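Probable benzoylformate decarboxylase (Rhodococcus jostii, PDB 7ORX) belongs to the three-domain family of thiamine diphosphate-dependent enzymes, its tetramer holding thiamine diphosphate and sodium ions. Local coordinates at residues S202-V207 / G269-L274; G295-H300 / I313-V318; E228-P233 / S335-L340. One frame throughout, in Å; residues are numbered along the deposited sequence.

Contact 1 of 3, residues S202-V207 / G269-L274; sequences SATNPV and GHDLIL
Val-207 and Ile-273 lie side by side on neighbouring strands 206-210 and 272-276, the middle pair of a parallel, Rossmann-like sheet with strand order 3-2-1-4-5-6. The backbone bonds are those of a parallel ladder. Val-207 N donates to Leu-272 O at 2.9 Å, and Leu-274 N returns a bond to Val-207 O at 3.0 Å. Pro-206, which has no N-H to give, suits the entry to the strand and offers its CA to Leu-272 O.

Polar side chains tie down the turn that follows helix 190-202. The carboxylate of Asp-271 receives two successive backbone N-H groups on its syn sides: Thr-204 N meets OD2 at 3.0 Å and Asn-205 N meets OD1 at 3.1 Å, while Thr-204 OG1 adds a weak bond to OD2. Aspartate is short enough to face this turn with both oxygens, its CG set between backbone N and carbonyl carbon (chi1 55°). Beside it, Asn-205 ND2 makes a weak bond to Gly-269 O at 2.7 Å; the positive phi of Gly-269 (102°) suits glycine.

Carbon contacts lie on both faces of the sheet. On the face of Val-207, its CB stands over the centre of the His-270 ring, a CH-pi contact 3.7 Å from the centroid and 8° off the normal, while the Asn-205 backbone O lies at the ring edge. Val-207 CG1 touches Ile-273 CD1 at 3.6 Å. On the other face, where Leu-272 also touches Thr-199 and Leu-200 of helix 190-202, Ala-203 CB rests 3.8 Å from Leu-272 CB.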
loop_
_atom_site.group_PDB
_atom_site.type_symbol
_atom_site.label_atom_id
_atom_site.label_comp_id
_atom_site.label_asym_id
_atom_site.label_seq_id
_atom_site.Cartn_x
_atom_site.Cartn_y
_atom_site.Cartn_z
ATOM N N SER C 202 -1.785 -42.480 -21.706
ATOM C CA SER C 202 -2.754 -43.179 -20.810
ATOM C C SER C 202 -4.196 -42.904 -21.244
ATOM O O SER C 202 -5.003 -43.839 -21.280
ATOM C CB SER C 202 -2.625 -42.733 -19.380
ATOM O OG SER C 202 -1.947 -43.697 -18.633
ATOM N N ALA C 203 -4.529 -41.633 -21.423
ATOM C CA ALA C 203 -5.919 -41.144 -21.418
ATOM C C ALA C 203 -6.672 -41.805 -22.576
ATOM O O ALA C 203 -6.097 -41.913 -23.671
ATOM C CB ALA C 203 -5.918 -39.647 -21.488
ATOM N N THR C 204 -7.873 -42.310 -22.299
ATOM C CA THR C 204 -8.732 -43.008 -23.280
ATOM C C THR C 204 -9.399 -41.954 -24.190
ATOM O O THR C 204 -9.636 -42.282 -25.389
ATOM C CB THR C 204 -9.773 -43.885 -22.569
ATOM O OG1 THR C 204 -10.654 -42.978 -21.887
ATOM C CG2 THR C 204 -9.180 -44.917 -21.631
ATOM N N ASN C 205 -9.654 -40.738 -23.664
ATOM C CA ASN C 205 -10.360 -39.653 -24.387
ATOM C C ASN C 205 -9.949 -38.277 -23.849
ATOM O O ASN C 205 -10.751 -37.611 -23.192
ATOM C CB ASN C 205 -11.866 -39.913 -24.330
ATOM C CG ASN C 205 -12.693 -38.768 -24.879
ATOM O OD1 ASN C 205 -12.264 -38.079 -25.802
ATOM N ND2 ASN C 205 -13.853 -38.518 -24.281
ATOM N N PRO C 206 -8.721 -37.775 -24.157
ATOM C CA PRO C 206 -8.215 -36.516 -23.615
ATOM C C PRO C 206 -8.661 -35.300 -24.425
ATOM O O PRO C 206 -9.026 -35.475 -25.567
ATOM C CB PRO C 206 -6.707 -36.663 -23.807
ATOM C CG PRO C 206 -6.588 -37.391 -25.101
ATOM C CD PRO C 206 -7.745 -38.362 -25.077
ATOM N N VAL C 207 -8.602 -34.110 -23.838
ATOM C CA VAL C 207 -8.962 -32.826 -24.506
ATOM C C VAL C 207 -7.896 -31.791 -24.141
ATOM O O VAL C 207 -7.434 -31.810 -22.974
ATOM C CB VAL C 207 -10.369 -32.356 -24.098
ATOM C CG1 VAL C 207 -10.539 -32.124 -22.602
ATOM C CG2 VAL C 207 -10.772 -31.117 -24.867
ATOM N N GLY C 269 -17.482 -36.293 -20.508
ATOM C CA GLY C 269 -17.002 -37.440 -21.296
ATOM C C GLY C 269 -15.480 -37.506 -21.382
ATOM O O GLY C 269 -14.961 -38.535 -21.796
ATOM N N HIS C 270 -14.762 -36.450 -21.038
ATOM C CA HIS C 270 -13.281 -36.463 -21.136
ATOM C C HIS C 270 -12.663 -36.855 -19.793
ATOM O O HIS C 270 -13.097 -36.301 -18.801
ATOM C CB HIS C 270 -12.807 -35.100 -21.633
ATOM C CG HIS C 270 -13.095 -34.854 -23.066
ATOM N ND1 HIS C 270 -14.006 -33.914 -23.468
ATOM C CD2 HIS C 270 -12.577 -35.392 -24.182
ATOM C CE1 HIS C 270 -14.048 -33.879 -24.784
ATOM N NE2 HIS C 270 -13.173 -34.776 -25.239
ATOM N N ASP C 271 -11.670 -37.745 -19.794
ATOM C CA ASP C 271 -10.996 -38.288 -18.567
ATOM C C ASP C 271 -9.760 -37.451 -18.209
ATOM O O ASP C 271 -9.332 -37.483 -17.013
ATOM C CB ASP C 271 -10.587 -39.760 -18.723
ATOM C CG ASP C 271 -9.706 -40.071 -19.917
ATOM O OD1 ASP C 271 -9.807 -39.392 -20.925
ATOM O OD2 ASP C 271 -8.925 -41.018 -19.825
ATOM N N LEU C 272 -9.197 -36.744 -19.199
ATOM C CA LEU C 272 -8.050 -35.819 -19.004
ATOM C C LEU C 272 -8.312 -34.492 -19.728
ATOM O O LEU C 272 -8.387 -34.531 -20.949
ATOM C CB LEU C 272 -6.782 -36.502 -19.524
ATOM C CG LEU C 272 -5.513 -35.742 -19.177
ATOM C CD1 LEU C 272 -5.141 -35.954 -17.713
ATOM C CD2 LEU C 272 -4.402 -36.146 -20.114
ATOM N N ILE C 273 -8.442 -33.408 -18.962
ATOM C CA ILE C 273 -8.380 -31.999 -19.436
ATOM C C ILE C 273 -6.923 -31.566 -19.255
ATOM O O ILE C 273 -6.534 -31.328 -18.112
ATOM C CB ILE C 273 -9.294 -31.035 -18.621
ATOM C CG1 ILE C 273 -10.634 -31.604 -18.130
ATOM C CG2 ILE C 273 -9.486 -29.732 -19.356
ATOM C CD1 ILE C 273 -11.385 -32.342 -19.126
ATOM N N LEU C 274 -6.146 -31.413 -20.330
ATOM C CA LEU C 274 -4.831 -30.740 -20.265
ATOM C C LEU C 274 -5.026 -29.278 -20.653
ATOM O O LEU C 274 -5.320 -28.992 -21.820
ATOM C CB LEU C 274 -3.849 -31.434 -21.199
ATOM C CG LEU C 274 -2.522 -30.710 -21.368
ATOM C CD1 LEU C 274 -1.762 -30.670 -20.038
ATOM C CD2 LEU C 274 -1.719 -31.383 -22.463
#

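Contact 2 of 3, residues G295-H300 / I313-V318; sequences GARLIH and IGEAYV
Arg-297 and Glu-315 reach out side by side from neighbouring strands and join in a salt bridge, with Arg-297 NH2 2.9 Å from Glu-315 OE1. The oxygen sits at the edge of the guanidinium, although the two flat groups are turned 41° apart. With CG of Glu-315 anti to the backbone N (chi1 167°) and the chain extended beyond, the glutamate runs alongside the Arg-297 side chain. Its other oxygen, OE2, is bonded to His-183 NE2 of the second subunit; with Glu-181 of that subunit close by, the positive charge of Arg-297 probably eases the meeting of two acids.

Backbone groups are satisfied across the strands in turn. Leu-298 O accepts from Glu-315 N at 3.0 Å, Glu-315 O from His-300 N at 3.0 Å, and His-300 O from Tyr-317 N at 2.8 Å. These bonds close the beta-alpha-beta unit of strand 297-302, helix 305-310 and strand 315-318 in the Rossmann-like central domain, the two strand segments running 9° from parallel. Strand 315-318 ends the sheet within this chain, but its far edge pairs in parallel with a strand of the second subunit, whose Arg-180 NE also bonds to Gly-314 O.

The buried His-300 ring has both nitrogens engaged: NE2 with Ala-278 O, and ND1 with a water at 2.7 Å that in turn donates to Ile-313 O at 3.1 Å. Gly-314 adopts a positive phi and passes close to Leu-298 CD2, a place that suits a residue without a side chain. The side chains of Leu-298 and Ile-313 cross at about a right angle, CD1 to CD1 4.0 Å, and Ile-299 CG2 approaches Tyr-317 CE1 obliquely.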
loop_
_atom_site.group_PDB
_atom_site.type_symbol
_atom_site.label_atom_id
_atom_site.label_comp_id
_atom_site.label_asym_id
_atom_site.label_seq_id
_atom_site.Cartn_x
_atom_site.Cartn_y
_atom_site.Cartn_z
ATOM N N GLY C 295 -15.340 -38.059 -13.253
ATOM C CA GLY C 295 -14.312 -38.984 -13.765
ATOM C C GLY C 295 -13.182 -38.284 -14.500
ATOM O O GLY C 295 -12.515 -38.991 -15.275
ATOM N N ALA C 296 -12.951 -36.984 -14.265
ATOM C CA ALA C 296 -11.980 -36.143 -15.014
ATOM C C ALA C 296 -10.889 -35.628 -14.073
ATOM O O ALA C 296 -11.205 -35.238 -12.937
ATOM C CB ALA C 296 -12.699 -34.997 -15.688
ATOM N N ARG C 297 -9.652 -35.655 -14.555
ATOM C CA ARG C 297 -8.465 -35.060 -13.869
ATOM C C ARG C 297 -7.902 -33.991 -14.807
ATOM O O ARG C 297 -7.921 -34.193 -16.027
ATOM C CB ARG C 297 -7.418 -36.112 -13.464
ATOM C CG ARG C 297 -7.001 -37.067 -14.580
ATOM C CD ARG C 297 -5.831 -37.985 -14.229
ATOM N NE ARG C 297 -4.756 -37.263 -13.523
ATOM C CZ ARG C 297 -3.476 -37.622 -13.446
ATOM N NH1 ARG C 297 -3.068 -38.751 -13.996
ATOM N NH2 ARG C 297 -2.635 -36.876 -12.753
ATOM N N LEU C 298 -7.486 -32.873 -14.229
ATOM C CA LEU C 298 -7.038 -31.679 -14.965
ATOM C C LEU C 298 -5.545 -31.531 -14.708
ATOM O O LEU C 298 -5.192 -31.503 -13.518
ATOM C CB LEU C 298 -7.852 -30.481 -14.470
ATOM C CG LEU C 298 -7.652 -29.187 -15.262
ATOM C CD1 LEU C 298 -8.950 -28.398 -15.446
ATOM C CD2 LEU C 298 -6.611 -28.320 -14.594
ATOM N N ILE C 299 -4.737 -31.562 -15.771
ATOM C CA ILE C 299 -3.306 -31.159 -15.801
ATOM C C ILE C 299 -3.249 -29.731 -16.300
ATOM O O ILE C 299 -3.918 -29.420 -17.268
ATOM C CB ILE C 299 -2.418 -32.044 -16.698
ATOM C CG1 ILE C 299 -2.562 -33.530 -16.414
ATOM C CG2 ILE C 299 -0.982 -31.652 -16.494
ATOM C CD1 ILE C 299 -2.506 -33.858 -14.951
ATOM N N HIS C 300 -2.395 -28.918 -15.712
ATOM C CA HIS C 300 -2.399 -27.457 -15.915
ATOM C C HIS C 300 -0.970 -26.994 -16.109
ATOM O O HIS C 300 -0.186 -27.209 -15.197
ATOM C CB HIS C 300 -3.071 -26.848 -14.704
ATOM C CG HIS C 300 -3.151 -25.386 -14.789
ATOM N ND1 HIS C 300 -3.268 -24.616 -13.658
ATOM C CD2 HIS C 300 -3.121 -24.563 -15.855
ATOM C CE1 HIS C 300 -3.294 -23.345 -14.015
ATOM N NE2 HIS C 300 -3.238 -23.289 -15.376
ATOM N N ILE C 313 -8.934 -26.111 -8.672
ATOM C CA ILE C 313 -8.659 -27.577 -8.851
ATOM C C ILE C 313 -7.440 -27.740 -9.748
ATOM O O ILE C 313 -7.007 -26.721 -10.360
ATOM C CB ILE C 313 -9.864 -28.362 -9.431
ATOM C CG1 ILE C 313 -10.577 -27.567 -10.504
ATOM C CG2 ILE C 313 -10.866 -28.788 -8.377
ATOM C CD1 ILE C 313 -9.725 -27.269 -11.687
ATOM N N GLY C 314 -6.932 -28.974 -9.804
ATOM C CA GLY C 314 -5.975 -29.447 -10.834
ATOM C C GLY C 314 -4.582 -29.712 -10.301
ATOM O O GLY C 314 -4.222 -29.171 -9.237
ATOM N N GLU C 315 -3.821 -30.523 -11.032
ATOM C CA GLU C 315 -2.363 -30.753 -10.870
ATOM C C GLU C 315 -1.622 -29.795 -11.815
ATOM O O GLU C 315 -1.606 -30.069 -13.013
ATOM C CB GLU C 315 -2.078 -32.225 -11.169
ATOM C CG GLU C 315 -0.596 -32.548 -11.352
ATOM C CD GLU C 315 -0.202 -34.009 -11.262
ATOM O OE1 GLU C 315 -0.648 -34.808 -12.120
ATOM O OE2 GLU C 315 0.566 -34.333 -10.340
ATOM N N ALA C 316 -0.997 -28.728 -11.302
ATOM C CA ALA C 316 -0.292 -27.712 -12.122
ATOM C C ALA C 316 1.214 -28.023 -12.224
ATOM O O ALA C 316 1.779 -28.565 -11.281
ATOM C CB ALA C 316 -0.510 -26.332 -11.549
ATOM N N TYR C 317 1.815 -27.631 -13.358
ATOM C CA TYR C 317 3.267 -27.595 -13.670
ATOM C C TYR C 317 3.608 -26.147 -14.021
ATOM O O TYR C 317 3.037 -25.645 -15.013
ATOM C CB TYR C 317 3.610 -28.532 -14.831
ATOM C CG TYR C 317 3.440 -29.989 -14.500
ATOM C CD1 TYR C 317 2.193 -30.594 -14.491
ATOM C CD2 TYR C 317 4.525 -30.764 -14.171
ATOM C CE1 TYR C 317 2.040 -31.937 -14.173
ATOM C CE2 TYR C 317 4.397 -32.097 -13.824
ATOM C CZ TYR C 317 3.149 -32.703 -13.845
ATOM O OH TYR C 317 3.015 -34.041 -13.538
ATOM N N VAL C 318 4.499 -25.494 -13.263
ATOM C CA VAL C 318 4.914 -24.110 -13.611
ATOM C C VAL C 318 6.137 -24.273 -14.487
ATOM O O VAL C 318 7.117 -24.714 -13.971
ATOM C CB VAL C 318 5.179 -23.221 -12.387
ATOM C CG1 VAL C 318 5.447 -21.765 -12.781
ATOM C CG2 VAL C 318 3.991 -23.288 -11.434
HETATM O O HOH W 1 -4.239 -26.300 -11.722
#

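Contact 3 of 3, residues E228-P233 / S335-L340; sequences EKLRAP and SDRSPL
A Schellman motif at the C-terminal end of helix 220-230 brings Arg-231 against Arg-337 and Pro-339 of the distant loop 335-340, and two carbonyls of the last turn find donors in that loop. Lys-229 O accepts from Ser-335 N at 3.1 Å. Leu-230 O is taken by Arg-337 NH2 at 2.9 Å in a nearly straight bond (174° at the hydrogen), the oxygen lying in the guanidinium plane. Glu-228 O is served from its own segment, by Arg-231 N and Arg-231 NH1 (2.8 Å to NH1), which arrive from opposite faces of the carbonyl plane.

Arg-231 takes the positive phi (44°) that turns the chain out of the helix and on toward strand 234-236 of the Rossmann-like central domain. Its side chain bends at chi2 (87°), which swings CD out of the extended course. NE donates to Arg-337 O at 3.2 Å, while NH1 serves the helix. Arginine probably suits both positions, since the partial negative charge of a helix C-terminus would favour cationic groups; the charged atoms of the two do not touch.

The loop 335-340, after helix 321-331, begins with an inverse gamma turn centred on Asp-336, in which Arg-337 N bonds to Ser-335 O. Ser-335 CB lies 3.6 Å above the Arg-337 guanidinium plane, offset toward its rim. The other terminal nitrogen of that group, NH1, bonds to Ala-203 O. Carbon contacts complete the docking: Arg-231 CB packs on Arg-337 CB at 3.8 Å, and Leu-340 CD1 lies 3.5 Å from Arg-231 O and 4.3 Å from Pro-233 CD.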
loop_
_atom_site.group_PDB
_atom_site.type_symbol
_atom_site.label_atom_id
_atom_site.label_comp_id
_atom_site.label_asym_id
_atom_site.label_seq_id
_atom_site.Cartn_x
_atom_site.Cartn_y
_atom_site.Cartn_z
ATOM N N GLU C 228 -2.825 -33.417 -33.299
ATOM C CA GLU C 228 -2.746 -34.469 -34.353
ATOM C C GLU C 228 -2.333 -35.801 -33.718
ATOM O O GLU C 228 -3.010 -36.809 -33.964
ATOM C CB GLU C 228 -1.860 -34.043 -35.522
ATOM C CG GLU C 228 -2.642 -33.216 -36.560
ATOM C CD GLU C 228 -1.838 -32.264 -37.446
ATOM O OE1 GLU C 228 -0.554 -32.213 -37.267
ATOM O OE2 GLU C 228 -2.494 -31.547 -38.291
ATOM N N LYS C 229 -1.316 -35.807 -32.861
ATOM C CA LYS C 229 -0.765 -37.073 -32.311
ATOM C C LYS C 229 -1.786 -37.744 -31.393
ATOM O O LYS C 229 -1.854 -38.975 -31.395
ATOM C CB LYS C 229 0.533 -36.822 -31.530
ATOM C CG LYS C 229 1.654 -36.292 -32.400
ATOM C CD LYS C 229 2.943 -37.047 -32.247
ATOM C CE LYS C 229 3.976 -36.666 -33.281
ATOM N NZ LYS C 229 5.318 -36.669 -32.656
ATOM N N LEU C 230 -2.521 -36.965 -30.601
ATOM C CA LEU C 230 -3.516 -37.501 -29.635
ATOM C C LEU C 230 -4.902 -37.616 -30.266
ATOM O O LEU C 230 -5.805 -38.037 -29.543
ATOM C CB LEU C 230 -3.581 -36.570 -28.426
ATOM C CG LEU C 230 -2.348 -36.576 -27.534
ATOM C CD1 LEU C 230 -2.539 -35.543 -26.438
ATOM C CD2 LEU C 230 -2.099 -37.962 -26.949
ATOM N N ARG C 231 -5.065 -37.225 -31.531
ATOM C CA ARG C 231 -6.390 -37.148 -32.172
ATOM C C ARG C 231 -7.369 -36.494 -31.196
ATOM O O ARG C 231 -8.522 -36.993 -31.059
ATOM C CB ARG C 231 -6.823 -38.545 -32.632
ATOM C CG ARG C 231 -5.927 -39.087 -33.733
ATOM C CD ARG C 231 -4.690 -39.820 -33.194
ATOM N NE ARG C 231 -4.154 -40.725 -34.199
ATOM C CZ ARG C 231 -3.153 -40.478 -35.025
ATOM N NH1 ARG C 231 -2.449 -39.358 -34.945
ATOM N NH2 ARG C 231 -2.837 -41.396 -35.914
ATOM N N ALA C 232 -6.935 -35.408 -30.570
ATOM C CA ALA C 232 -7.645 -34.781 -29.442
ATOM C C ALA C 232 -8.396 -33.564 -29.938
ATOM O O ALA C 232 -7.875 -32.790 -30.730
ATOM C CB ALA C 232 -6.675 -34.375 -28.385
ATOM N N PRO C 233 -9.651 -33.371 -29.490
ATOM C CA PRO C 233 -10.309 -32.095 -29.648
ATOM C C PRO C 233 -9.586 -30.995 -28.873
ATOM O O PRO C 233 -8.971 -31.288 -27.859
ATOM C CB PRO C 233 -11.713 -32.329 -29.096
ATOM C CG PRO C 233 -11.642 -33.559 -28.293
ATOM C CD PRO C 233 -10.511 -34.367 -28.865
ATOM N N SER C 335 -1.674 -42.055 -31.142
ATOM C CA SER C 335 -2.636 -42.868 -30.358
ATOM C C SER C 335 -3.511 -43.764 -31.278
ATOM O O SER C 335 -3.636 -43.520 -32.562
ATOM C CB SER C 335 -3.531 -41.991 -29.531
ATOM O OG SER C 335 -2.816 -41.087 -28.716
ATOM N N ASP C 336 -4.124 -44.763 -30.626
ATOM C CA ASP C 336 -5.131 -45.689 -31.192
ATOM C C ASP C 336 -6.516 -45.011 -31.094
ATOM O O ASP C 336 -7.413 -45.440 -30.307
ATOM C CB ASP C 336 -5.017 -47.074 -30.546
ATOM C CG ASP C 336 -5.529 -48.188 -31.431
ATOM O OD1 ASP C 336 -5.788 -47.947 -32.641
ATOM O OD2 ASP C 336 -5.686 -49.296 -30.902
ATOM N N ARG C 337 -6.653 -43.966 -31.904
ATOM C CA ARG C 337 -7.884 -43.251 -32.295
ATOM C C ARG C 337 -7.812 -42.894 -33.782
ATOM O O ARG C 337 -6.702 -42.643 -34.235
ATOM C CB ARG C 337 -7.940 -41.968 -31.471
ATOM C CG ARG C 337 -8.967 -41.997 -30.355
ATOM C CD ARG C 337 -8.426 -42.124 -28.957
ATOM N NE ARG C 337 -7.449 -41.085 -28.685
ATOM C CZ ARG C 337 -6.727 -41.029 -27.592
ATOM N NH1 ARG C 337 -6.913 -41.936 -26.649
ATOM N NH2 ARG C 337 -5.872 -40.031 -27.439
ATOM N N SER C 338 -8.952 -42.790 -34.498
ATOM C CA SER C 338 -8.981 -42.325 -35.911
ATOM C C SER C 338 -8.716 -40.824 -35.935
ATOM O O SER C 338 -9.212 -40.111 -35.068
ATOM C CB SER C 338 -10.273 -42.653 -36.622
ATOM O OG SER C 338 -10.606 -44.027 -36.513
ATOM N N PRO C 339 -7.917 -40.308 -36.898
ATOM C CA PRO C 339 -7.747 -38.868 -37.085
ATOM C C PRO C 339 -9.102 -38.186 -37.214
ATOM O O PRO C 339 -9.931 -38.754 -37.822
ATOM C CB PRO C 339 -6.984 -38.742 -38.425
ATOM C CG PRO C 339 -6.226 -40.049 -38.539
ATOM C CD PRO C 339 -7.098 -41.085 -37.845
ATOM N N LEU C 340 -9.286 -37.001 -36.669
ATOM C CA LEU C 340 -10.638 -36.362 -36.571
ATOM C C LEU C 340 -11.080 -35.861 -37.951
ATOM O O LEU C 340 -10.268 -35.469 -38.783
ATOM C CB LEU C 340 -10.625 -35.247 -35.518
ATOM C CG LEU C 340 -10.441 -35.731 -34.065
ATOM C CD1 LEU C 340 -10.029 -34.602 -33.138
ATOM C CD2 LEU C 340 -11.688 -36.425 -33.539
#

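How the contacts relate
Contacts 1 and 2 follow one another along the chain and across one parallel sheet of the central domain: strand 272-276 of contact 1 neighbours strand 297-302 of contact 2, joined by a probable hydrogen bond from Ile-299 N to Ile-273 O, with about 11 Å between the contact centres. Contact 2 carries the sheet to its outer strand and into the second subunit. Contact 3 touches contact 1, their centres about 12 Å apart, and its segments alternate with those of contact 1 along the chain. About 21 Å separates its centre from that of contact 2, which is nested inside the long excursion that contact 3 closes. Together they run from the subunit interface, through the sheet, to the domain's surface.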